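Local structure of hypothetical protein AF1432 (Archaeoglobus fulgidus, 1YNB) at residues 11-14 with 15-19; 35-39 with 40-44; 111-114 with 115-118; 133-136 with 137-140. The protein probably removes the 5'-phosphate from 2'-deoxyribonucleoside 5'-monophosphates as a homodimeric, cobalt- or manganese-dependent hydrolase of the HD-domain family. One frame throughout, in Å; residues are numbered along the deposited sequence.

Contact 1: residues 11-14 with 15-19; sequences VKFI and HEVGS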
loop_
_atom_site.group_PDB
_atom_site.type_symbol
_atom_site.label_atom_id
_atom_site.label_comp_id
_atom_site.label_asym_id
_atom_site.label_seq_id
_atom_site.Cartn_x
_atom_site.Cartn_y
_atom_site.Cartn_z
ATOM N N VAL A 11 -3.387 19.108 -17.352
ATOM C CA VAL A 11 -2.196 18.726 -16.603
ATOM C C VAL A 11 -2.287 19.339 -15.192
ATOM O O VAL A 11 -2.047 18.651 -14.220
ATOM C CB VAL A 11 -0.907 19.159 -17.366
ATOM C CG1 VAL A 11 0.337 19.115 -16.464
ATOM C CG2 VAL A 11 -0.712 18.200 -18.541
ATOM N N LYS A 12 -2.667 20.600 -15.065
ATOM C CA LYS A 12 -2.783 21.164 -13.707
ATOM C C LYS A 12 -3.822 20.416 -12.870
ATOM O O LYS A 12 -3.647 20.214 -11.655
ATOM C CB LYS A 12 -3.100 22.665 -13.767
ATOM C CG LYS A 12 -1.828 23.502 -13.741
ATOM C CD LYS A 12 -2.064 24.991 -13.852
ATOM C CE LYS A 12 -0.747 25.764 -13.508
ATOM N NZ LYS A 12 0.535 25.130 -14.036
ATOM N N PHE A 13 -4.941 20.028 -13.493
ATOM C CA PHE A 13 -5.949 19.274 -12.779
ATOM C C PHE A 13 -5.372 17.937 -12.275
ATOM O O PHE A 13 -5.658 17.524 -11.141
ATOM C CB PHE A 13 -7.179 19.007 -13.689
ATOM C CG PHE A 13 -8.189 18.064 -13.096
ATOM C CD1 PHE A 13 -9.026 18.467 -12.069
ATOM C CD2 PHE A 13 -8.308 16.751 -13.573
ATOM C CE1 PHE A 13 -9.960 17.592 -11.525
ATOM C CE2 PHE A 13 -9.245 15.860 -13.032
ATOM C CZ PHE A 13 -10.071 16.273 -12.010
ATOM N N ILE A 14 -4.560 17.257 -13.085
ATOM C CA ILE A 14 -4.014 15.975 -12.641
ATOM C C ILE A 14 -3.062 16.202 -11.440
ATOM O O ILE A 14 -3.075 15.405 -10.505
ATOM C CB ILE A 14 -3.306 15.226 -13.796
ATOM C CG1 ILE A 14 -4.403 14.770 -14.804
ATOM C CG2 ILE A 14 -2.599 13.949 -13.268
ATOM C CD1 ILE A 14 -3.888 14.337 -16.216
ATOM N N HIS A 15 -2.292 17.286 -11.485
ATOM C CA HIS A 15 -1.385 17.636 -10.370
ATOM C C HIS A 15 -2.259 17.906 -9.162
ATOM O O HIS A 15 -1.971 17.453 -8.027
ATOM C CB HIS A 15 -0.568 18.900 -10.676
ATOM C CG HIS A 15 0.646 18.655 -11.524
ATOM N ND1 HIS A 15 1.550 17.649 -11.257
ATOM C CD2 HIS A 15 1.100 19.281 -12.633
ATOM C CE1 HIS A 15 2.502 17.660 -12.169
ATOM N NE2 HIS A 15 2.255 18.642 -13.018
ATOM N N GLU A 16 -3.356 18.635 -9.387
ATOM C CA GLU A 16 -4.248 18.980 -8.272
ATOM C C GLU A 16 -4.872 17.755 -7.631
ATOM O O GLU A 16 -5.017 17.684 -6.414
ATOM C CB GLU A 16 -5.365 19.957 -8.742
ATOM C CG GLU A 16 -6.416 20.230 -7.643
ATOM C CD GLU A 16 -7.418 21.329 -8.018
ATOM O OE1 GLU A 16 -7.242 21.955 -9.086
ATOM O OE2 GLU A 16 -8.365 21.575 -7.234
ATOM N N VAL A 17 -5.257 16.781 -8.444
ATOM C CA VAL A 17 -5.847 15.540 -7.949
ATOM C C VAL A 17 -4.838 14.808 -7.064
ATOM O O VAL A 17 -5.224 14.136 -6.102
ATOM C CB VAL A 17 -6.245 14.599 -9.140
ATOM C CG1 VAL A 17 -6.512 13.161 -8.665
ATOM C CG2 VAL A 17 -7.538 15.189 -9.813
ATOM N N GLY A 18 -3.569 14.939 -7.401
ATOM C CA GLY A 18 -2.532 14.277 -6.612
ATOM C C GLY A 18 -2.442 14.889 -5.217
ATOM O O GLY A 18 -1.977 14.218 -4.282
ATOM N N SER A 19 -2.875 16.132 -5.035
ATOM C CA SER A 19 -2.851 16.708 -3.660
ATOM C C SER A 19 -3.796 15.938 -2.721
ATOM O O SER A 19 -3.683 16.045 -1.505
ATOM C CB SER A 19 -3.208 18.202 -3.655
ATOM O OG SER A 19 -4.599 18.405 -3.808
#

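Contact 2: residues 35-39 with 40-44; sequences LPESV and AEHNF. Unlike the reference sequence in segment 40-44: N43 (reference Ser).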
loop_
_atom_site.group_PDB
_atom_site.type_symbol
_atom_site.label_atom_id
_atom_site.label_comp_id
_atom_site.label_asym_id
_atom_site.label_seq_id
_atom_site.Cartn_x
_atom_site.Cartn_y
_atom_site.Cartn_z
ATOM N N LEU A 35 -0.614 9.027 11.187
ATOM C CA LEU A 35 -0.475 9.111 9.718
ATOM C C LEU A 35 -1.714 8.409 9.279
ATOM O O LEU A 35 -1.682 7.219 8.952
ATOM C CB LEU A 35 0.729 8.305 9.255
ATOM C CG LEU A 35 2.037 8.941 9.708
ATOM C CD1 LEU A 35 3.202 7.950 9.508
ATOM C CD2 LEU A 35 2.256 10.195 8.903
ATOM N N PRO A 36 -2.842 9.113 9.317
ATOM C CA PRO A 36 -4.075 8.454 8.913
ATOM C C PRO A 36 -4.189 8.318 7.390
ATOM O O PRO A 36 -3.432 8.912 6.658
ATOM C CB PRO A 36 -5.141 9.391 9.452
ATOM C CG PRO A 36 -4.524 10.701 9.234
ATOM C CD PRO A 36 -3.083 10.521 9.683
ATOM N N GLU A 37 -5.200 7.576 6.948
ATOM C CA GLU A 37 -5.451 7.440 5.502
ATOM C C GLU A 37 -5.607 8.849 4.893
ATOM O O GLU A 37 -5.996 9.818 5.578
ATOM C CB GLU A 37 -6.754 6.652 5.297
ATOM C CG GLU A 37 -7.890 7.082 6.233
ATOM C CD GLU A 37 -9.273 7.068 5.557
ATOM O OE1 GLU A 37 -10.228 7.581 6.180
ATOM O OE2 GLU A 37 -9.381 6.516 4.424
ATOM N N SER A 38 -5.338 8.970 3.594
ATOM C CA SER A 38 -5.471 10.242 2.883
ATOM C C SER A 38 -6.879 10.218 2.233
ATOM O O SER A 38 -7.529 9.159 2.160
ATOM C CB SER A 38 -4.395 10.378 1.777
ATOM O OG SER A 38 -4.567 9.369 0.791
ATOM N N VAL A 39 -7.341 11.372 1.792
ATOM C CA VAL A 39 -8.654 11.425 1.122
ATOM C C VAL A 39 -8.594 10.504 -0.126
ATOM O O VAL A 39 -9.525 9.747 -0.399
ATOM C CB VAL A 39 -8.970 12.863 0.732
ATOM C CG1 VAL A 39 -10.272 12.898 -0.147
ATOM C CG2 VAL A 39 -9.201 13.676 2.006
ATOM N N ALA A 40 -7.496 10.578 -0.869
ATOM C CA ALA A 40 -7.256 9.660 -2.004
ATOM C C ALA A 40 -7.480 8.173 -1.638
ATOM O O ALA A 40 -8.130 7.423 -2.397
ATOM C CB ALA A 40 -5.796 9.852 -2.532
ATOM N N GLU A 41 -6.916 7.704 -0.507
ATOM C CA GLU A 41 -7.102 6.322 -0.099
ATOM C C GLU A 41 -8.570 6.000 0.248
ATOM O O GLU A 41 -9.063 4.907 -0.052
ATOM C CB GLU A 41 -6.170 6.010 1.085
ATOM C CG GLU A 41 -4.696 5.973 0.605
ATOM C CD GLU A 41 -3.688 6.000 1.746
ATOM O OE1 GLU A 41 -4.032 6.535 2.827
ATOM O OE2 GLU A 41 -2.555 5.517 1.544
ATOM N N HIS A 42 -9.253 6.940 0.917
ATOM C CA HIS A 42 -10.684 6.763 1.227
ATOM C C HIS A 42 -11.479 6.586 -0.119
ATOM O O HIS A 42 -12.276 5.667 -0.242
ATOM C CB HIS A 42 -11.214 8.007 1.968
ATOM C CG HIS A 42 -12.709 8.113 2.002
ATOM N ND1 HIS A 42 -13.509 7.155 2.573
ATOM C CD2 HIS A 42 -13.545 9.068 1.518
ATOM C CE1 HIS A 42 -14.781 7.509 2.447
ATOM N NE2 HIS A 42 -14.830 8.666 1.813
ATOM N N ASN A 43 -11.241 7.469 -1.090
ATOM C CA ASN A 43 -11.956 7.430 -2.399
ATOM C C ASN A 43 -11.657 6.142 -3.157
ATOM O O ASN A 43 -12.528 5.567 -3.835
ATOM C CB ASN A 43 -11.521 8.589 -3.274
ATOM C CG ASN A 43 -11.879 9.929 -2.691
ATOM O OD1 ASN A 43 -11.184 10.921 -2.941
ATOM N ND2 ASN A 43 -12.971 9.986 -1.933
ATOM N N PHE A 44 -10.403 5.710 -3.084
ATOM C CA PHE A 44 -10.000 4.469 -3.720
ATOM C C PHE A 44 -10.867 3.329 -3.254
ATOM O O PHE A 44 -11.490 2.628 -4.068
ATOM C CB PHE A 44 -8.519 4.141 -3.385
ATOM C CG PHE A 44 -8.096 2.737 -3.749
ATOM C CD1 PHE A 44 -7.882 2.374 -5.106
ATOM C CD2 PHE A 44 -7.925 1.755 -2.753
ATOM C CE1 PHE A 44 -7.517 1.084 -5.432
ATOM C CE2 PHE A 44 -7.553 0.437 -3.088
ATOM C CZ PHE A 44 -7.350 0.108 -4.453
HETATM O O HOH W 1 -2.007 8.095 4.124
#

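Contact 3: residues 111-114 with 115-118; sequences PDFS and DVEV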
loop_
_atom_site.group_PDB
_atom_site.type_symbol
_atom_site.label_atom_id
_atom_site.label_comp_id
_atom_site.label_asym_id
_atom_site.label_seq_id
_atom_site.Cartn_x
_atom_site.Cartn_y
_atom_site.Cartn_z
ATOM N N PRO A 111 -20.207 14.770 -16.653
ATOM C CA PRO A 111 -21.083 13.597 -16.720
ATOM C C PRO A 111 -22.036 13.622 -15.535
ATOM O O PRO A 111 -21.720 14.188 -14.480
ATOM C CB PRO A 111 -20.106 12.426 -16.635
ATOM C CG PRO A 111 -18.833 12.997 -17.200
ATOM C CD PRO A 111 -18.796 14.358 -16.555
ATOM N N ASP A 112 -23.213 13.032 -15.699
ATOM C CA ASP A 112 -24.145 13.016 -14.590
ATOM C C ASP A 112 -24.106 11.695 -13.864
ATOM O O ASP A 112 -24.281 10.613 -14.452
ATOM C CB ASP A 112 -25.565 13.317 -15.041
ATOM C CG ASP A 112 -26.084 14.598 -14.436
ATOM O OD1 ASP A 112 -25.763 15.680 -14.987
ATOM O OD2 ASP A 112 -26.786 14.520 -13.400
ATOM N N PHE A 113 -23.846 11.799 -12.570
ATOM C CA PHE A 113 -23.773 10.631 -11.726
ATOM C C PHE A 113 -24.967 10.643 -10.780
ATOM O O PHE A 113 -24.932 10.025 -9.724
ATOM C CB PHE A 113 -22.467 10.632 -10.922
ATOM C CG PHE A 113 -21.223 10.664 -11.768
ATOM C CD1 PHE A 113 -20.995 9.691 -12.733
ATOM C CD2 PHE A 113 -20.261 11.644 -11.561
ATOM C CE1 PHE A 113 -19.822 9.685 -13.483
ATOM C CE2 PHE A 113 -19.080 11.651 -12.306
ATOM C CZ PHE A 113 -18.859 10.667 -13.269
ATOM N N SER A 114 -26.028 11.352 -11.161
ATOM C CA SER A 114 -27.219 11.394 -10.323
ATOM C C SER A 114 -27.825 10.008 -10.156
ATOM O O SER A 114 -28.378 9.697 -9.106
ATOM C CB SER A 114 -28.256 12.359 -10.905
ATOM O OG SER A 114 -28.018 13.674 -10.419
ATOM N N ASP A 115 -27.691 9.157 -11.161
ATOM C CA ASP A 115 -28.250 7.817 -11.078
ATOM C C ASP A 115 -27.495 6.836 -10.193
ATOM O O ASP A 115 -27.974 5.723 -9.966
ATOM C CB ASP A 115 -28.377 7.199 -12.467
ATOM C CG ASP A 115 -27.069 7.179 -13.212
ATOM O OD1 ASP A 115 -26.294 8.137 -13.032
ATOM O OD2 ASP A 115 -26.814 6.224 -13.992
ATOM N N VAL A 116 -26.303 7.217 -9.723
ATOM C CA VAL A 116 -25.530 6.323 -8.865
ATOM C C VAL A 116 -25.180 7.024 -7.563
ATOM O O VAL A 116 -24.393 6.507 -6.762
ATOM C CB VAL A 116 -24.192 5.855 -9.550
ATOM C CG1 VAL A 116 -24.472 4.947 -10.728
ATOM C CG2 VAL A 116 -23.380 7.051 -9.991
ATOM N N GLU A 117 -25.743 8.199 -7.331
ATOM C CA GLU A 117 -25.410 8.893 -6.110
ATOM C C GLU A 117 -25.734 8.094 -4.866
ATOM O O GLU A 117 -25.084 8.275 -3.837
ATOM C CB GLU A 117 -26.062 10.282 -6.048
ATOM C CG GLU A 117 -25.351 11.280 -6.975
ATOM C CD GLU A 117 -23.808 11.097 -6.980
ATOM O OE1 GLU A 117 -23.131 11.380 -5.961
ATOM O OE2 GLU A 117 -23.262 10.656 -8.010
ATOM N N VAL A 118 -26.724 7.211 -4.934
ATOM C CA VAL A 118 -27.019 6.443 -3.732
ATOM C C VAL A 118 -25.929 5.422 -3.456
ATOM O O VAL A 118 -25.601 5.187 -2.303
ATOM C CB VAL A 118 -28.389 5.739 -3.786
ATOM C CG1 VAL A 118 -28.564 4.862 -2.589
ATOM C CG2 VAL A 118 -29.491 6.788 -3.753
#

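Contact 4: residues 133-136 with 137-140; sequences VEYS and QQVS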
loop_
_atom_site.group_PDB
_atom_site.type_symbol
_atom_site.label_atom_id
_atom_site.label_comp_id
_atom_site.label_asym_id
_atom_site.label_seq_id
_atom_site.Cartn_x
_atom_site.Cartn_y
_atom_site.Cartn_z
ATOM N N VAL A 133 -13.458 0.149 11.991
ATOM C CA VAL A 133 -13.206 -1.171 12.560
ATOM C C VAL A 133 -11.708 -1.453 12.504
ATOM O O VAL A 133 -11.158 -1.994 13.477
ATOM C CB VAL A 133 -13.966 -2.268 11.796
ATOM C CG1 VAL A 133 -13.474 -3.668 12.170
ATOM C CG2 VAL A 133 -15.460 -2.175 12.157
ATOM N N GLU A 134 -11.058 -1.101 11.397
ATOM C CA GLU A 134 -9.603 -1.361 11.257
ATOM C C GLU A 134 -8.810 -0.519 12.258
ATOM O O GLU A 134 -7.875 -1.021 12.897
ATOM C CB GLU A 134 -9.146 -1.043 9.821
ATOM C CG GLU A 134 -9.721 -2.087 8.874
ATOM C CD GLU A 134 -9.942 -1.598 7.431
ATOM O OE1 GLU A 134 -10.454 -2.426 6.636
ATOM O OE2 GLU A 134 -9.605 -0.437 7.101
ATOM N N TYR A 135 -9.167 0.746 12.406
ATOM C CA TYR A 135 -8.434 1.602 13.346
ATOM C C TYR A 135 -8.739 1.309 14.816
ATOM O O TYR A 135 -7.934 1.670 15.694
ATOM C CB TYR A 135 -8.710 3.084 13.067
ATOM C CG TYR A 135 -7.973 3.684 11.878
ATOM C CD1 TYR A 135 -6.716 3.194 11.472
ATOM C CD2 TYR A 135 -8.466 4.806 11.228
ATOM C CE1 TYR A 135 -5.980 3.825 10.463
ATOM C CE2 TYR A 135 -7.745 5.451 10.212
ATOM C CZ TYR A 135 -6.504 4.963 9.833
ATOM O OH TYR A 135 -5.774 5.560 8.853
ATOM N N SER A 136 -9.870 0.664 15.082
ATOM C CA SER A 136 -10.269 0.350 16.462
ATOM C C SER A 136 -9.259 -0.557 17.145
ATOM O O SER A 136 -9.163 -0.559 18.375
ATOM C CB SER A 136 -11.672 -0.285 16.512
ATOM O OG SER A 136 -11.655 -1.640 16.081
ATOM N N GLN A 137 -8.468 -1.268 16.342
ATOM C CA GLN A 137 -7.432 -2.162 16.878
ATOM C C GLN A 137 -6.260 -1.357 17.471
ATOM O O GLN A 137 -5.462 -1.916 18.252
ATOM C CB GLN A 137 -6.927 -3.095 15.770
ATOM C CG GLN A 137 -8.054 -3.616 14.838
ATOM C CD GLN A 137 -9.136 -4.409 15.571
ATOM O OE1 GLN A 137 -10.330 -4.101 15.458
ATOM N NE2 GLN A 137 -8.729 -5.444 16.307
ATOM N N GLN A 138 -6.159 -0.068 17.115
ATOM C CA GLN A 138 -5.116 0.866 17.599
ATOM C C GLN A 138 -5.683 1.785 18.652
ATOM O O GLN A 138 -5.054 2.039 19.693
ATOM C CB GLN A 138 -4.633 1.805 16.511
ATOM C CG GLN A 138 -3.638 1.293 15.527
ATOM C CD GLN A 138 -3.538 2.249 14.309
ATOM O OE1 GLN A 138 -3.225 3.459 14.439
ATOM N NE2 GLN A 138 -3.824 1.711 13.134
ATOM N N VAL A 139 -6.855 2.336 18.349
ATOM C CA VAL A 139 -7.535 3.252 19.248
ATOM C C VAL A 139 -8.984 2.809 19.322
ATOM O O VAL A 139 -9.743 2.895 18.334
ATOM C CB VAL A 139 -7.432 4.684 18.719
ATOM C CG1 VAL A 139 -8.195 5.613 19.633
ATOM C CG2 VAL A 139 -5.943 5.105 18.651
ATOM N N SER A 140 -9.370 2.306 20.491
ATOM C CA SER A 140 -10.701 1.770 20.670
ATOM C C SER A 140 -11.830 2.629 20.182
ATOM O O SER A 140 -12.760 2.114 19.578
ATOM C CB SER A 140 -10.949 1.448 22.149
ATOM O OG SER A 140 -10.109 0.357 22.504
HETATM O O HOH W 2 -4.766 -1.132 12.831
HETATM O O HOH W 3 -7.872 -0.839 21.018
#

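Contact 1: residues 11-14 with 15-19
F13 and V17 face each other one turn apart on helix 8-18, an i to i+4 pair, and this is where the contact packs most tightly. V17 CG2 sits over one face of the F13 ring, 3.7 Å from the ring centroid and 20° off its normal, a CH-pi contact displaced toward the CZ end. The ring is there because F13 CG lies opposite the backbone N (chi1 172°), which sends it forward along the helix beside its own carbonyl. L76, L104 and W106 also touch the ring. On another flank V11 and H15 run side by side, touching more loosely, with V11 CG1 3.9 Å from H15 CD2. The H15 imidazole turns to the second subunit, where ND1 is hydrogen-bonded to E134 of that chain and F130 of that chain meets the ring edge-to-face. The looser side belongs to K12, partly exposed, whose side chain stays more than 5 Å from 15-19. E16 contributes mainly backbone here; its carboxylate reaches R80 and Q103. Regular i to i+4 bonds run through the segment until the last turn, where S19 OG closes back on E16 O at 2.7 Å, in the carbonyl plane.

Contact 2: residues 35-39 with 40-44
V39, E41 and S38 carry most of this contact; S38 and E41 form a capping box at the start of helix 39-56. S38 is the N-cap: its OG accepts from E41 N at 3.2 Å, and E41 answers by taking S38 N on OE1 at 2.9 Å. That oxygen is met on its anti side, with the donor 31° out of the carboxylate plane. S38 OG stands between its own backbone N and carbonyl carbon (chi1 63°), which turns it toward the first helical turn, against E41 CG. A water lies within hydrogen-bonding distance of P36 O and E41 OE1 and links the incoming loop to the same carboxylate. The other oxygen, E41 OE2, bonds to S38 OG of the second subunit, and the reciprocal bond forms too, placing the box at the dimer interface. The two E41 OE2 atoms come close there as like charges.

V39 opens the helix proper. Its O accepts from N43 N at 2.9 Å, almost straight (168°), while CG1 runs beside the N43 side chain, 3.5 Å from OD1; N43 ND2 turns to D75. E37 OE2 lies against H42 CB at 3.4 Å, its carboxylate nearly perpendicular to the imidazole. E37 OE1 is held by R25 and by W28 NE1, while OE2 pairs with K21 of the second subunit.

H42 belongs to a probable HD-type metal site with H74, D75 and D124. Its imidazole bonds to E127, and weakly to D124, so the first turn of helix 39-56 touches helix 117-135 through H42 and the second subunit through S38 and E41.

Contact 3: residues 111-114 with 115-118
F113 meets V116 and E117 in a type I beta turn, F113-V116, that leads from an extended loop of this HD-type domain into helix 117-135, with V116 at the N-cap. P111 starts the approach: its carbonyl oxygen lies over one face of the F113 ring, offset toward the rim, and its own ring packs on V61 of the second subunit. D112 follows on the exposed side, where its OD2 accepts a weak hydrogen bond from S114 OG at 3.3 Å.

F113 is the centre of the contact. Its CB touches V116 CG2 at 3.8 Å, and the two side chains lean together on helix 61-73, F113 against K66 and A70, V116 against A67 and A70. F113 also reaches C65 of the second subunit. The backbone closes the turn underneath: V116 N donates to F113 O at 3.1 Å and 159°, a bond from i+3 to i. The donor sits well above the carbonyl plane, 63° out of it, and so not on a lone pair. S114 and D115 are the corner residues. S114 CB lies against D115 N, with its side chain on the exposed side, and the D115 carboxylate forms a salt bridge with K66 on helix 61-73.

E117 then folds back over this turn. Bent at chi2 (-39°), its chain lays CG 3.1 Å from F113 O instead of extending outward. The carboxylate follows and sits over the turn, where E117 OE2 is modelled 2.5 Å from F113 O, an unusually short approach.

Contact 4: residues 133-136 with 137-140
Q138 lies alongside Y135 where helix 117-135 gives way to loop, both side chains pointing the same way. From the backbone outward, Q138 CB rests 3.4 Å from Y135 O; the chain then extends through CG (chi2 166°) and carries the amide beside the ring. At its tip NE2 comes 3.7 Å from Y135 CD1, with amide and ring planes 78° apart. The same nitrogen donates to a water that in turn donates to E134 O, a bridge back to the last helical turn.

Beneath it, Y135 O is gripped twice. V139 N meets it at 2.9 Å in the carbonyl plane, nearly straight at 174°, whereas Q138 N arrives from above that plane. S136 adds a further clasp: its OG donates to V133 O at 2.7 Å, and its CA makes a CA-H...O contact to V139 O. A second water donates to S136 O and is hydrogen-bonded to S140 OG.

Around this turn, V133 packs on L163 and M164 of helix 154-166, and E134 pairs with R45 of helix 39-56. The Y135 ring meets W28 edge-to-face and its OH bonds to E37 N, so the end of helix 117-135 rests against the loop before helix 39-56.

Overall arrangement
The four contacts follow one another along the chain. Contact 2 is the one that holds part of the probable metal site, through H42; no metal is bound to that group here. Contacts 3 and 4 mark the two ends of helix 117-135, their centres about 32 Å apart, and that helix supplies D124 to the site between them. Contact 4 touches contact 2 directly, through Y135 and E37, though their centres are about 16 Å apart. Contact 1 also lies about 16 Å from contact 2, centre to centre, without touching it. Across the dimer, H15 of contact 1 meets E134 of contact 4 in the second subunit, and contacts 2 and 3 reach that subunit as well.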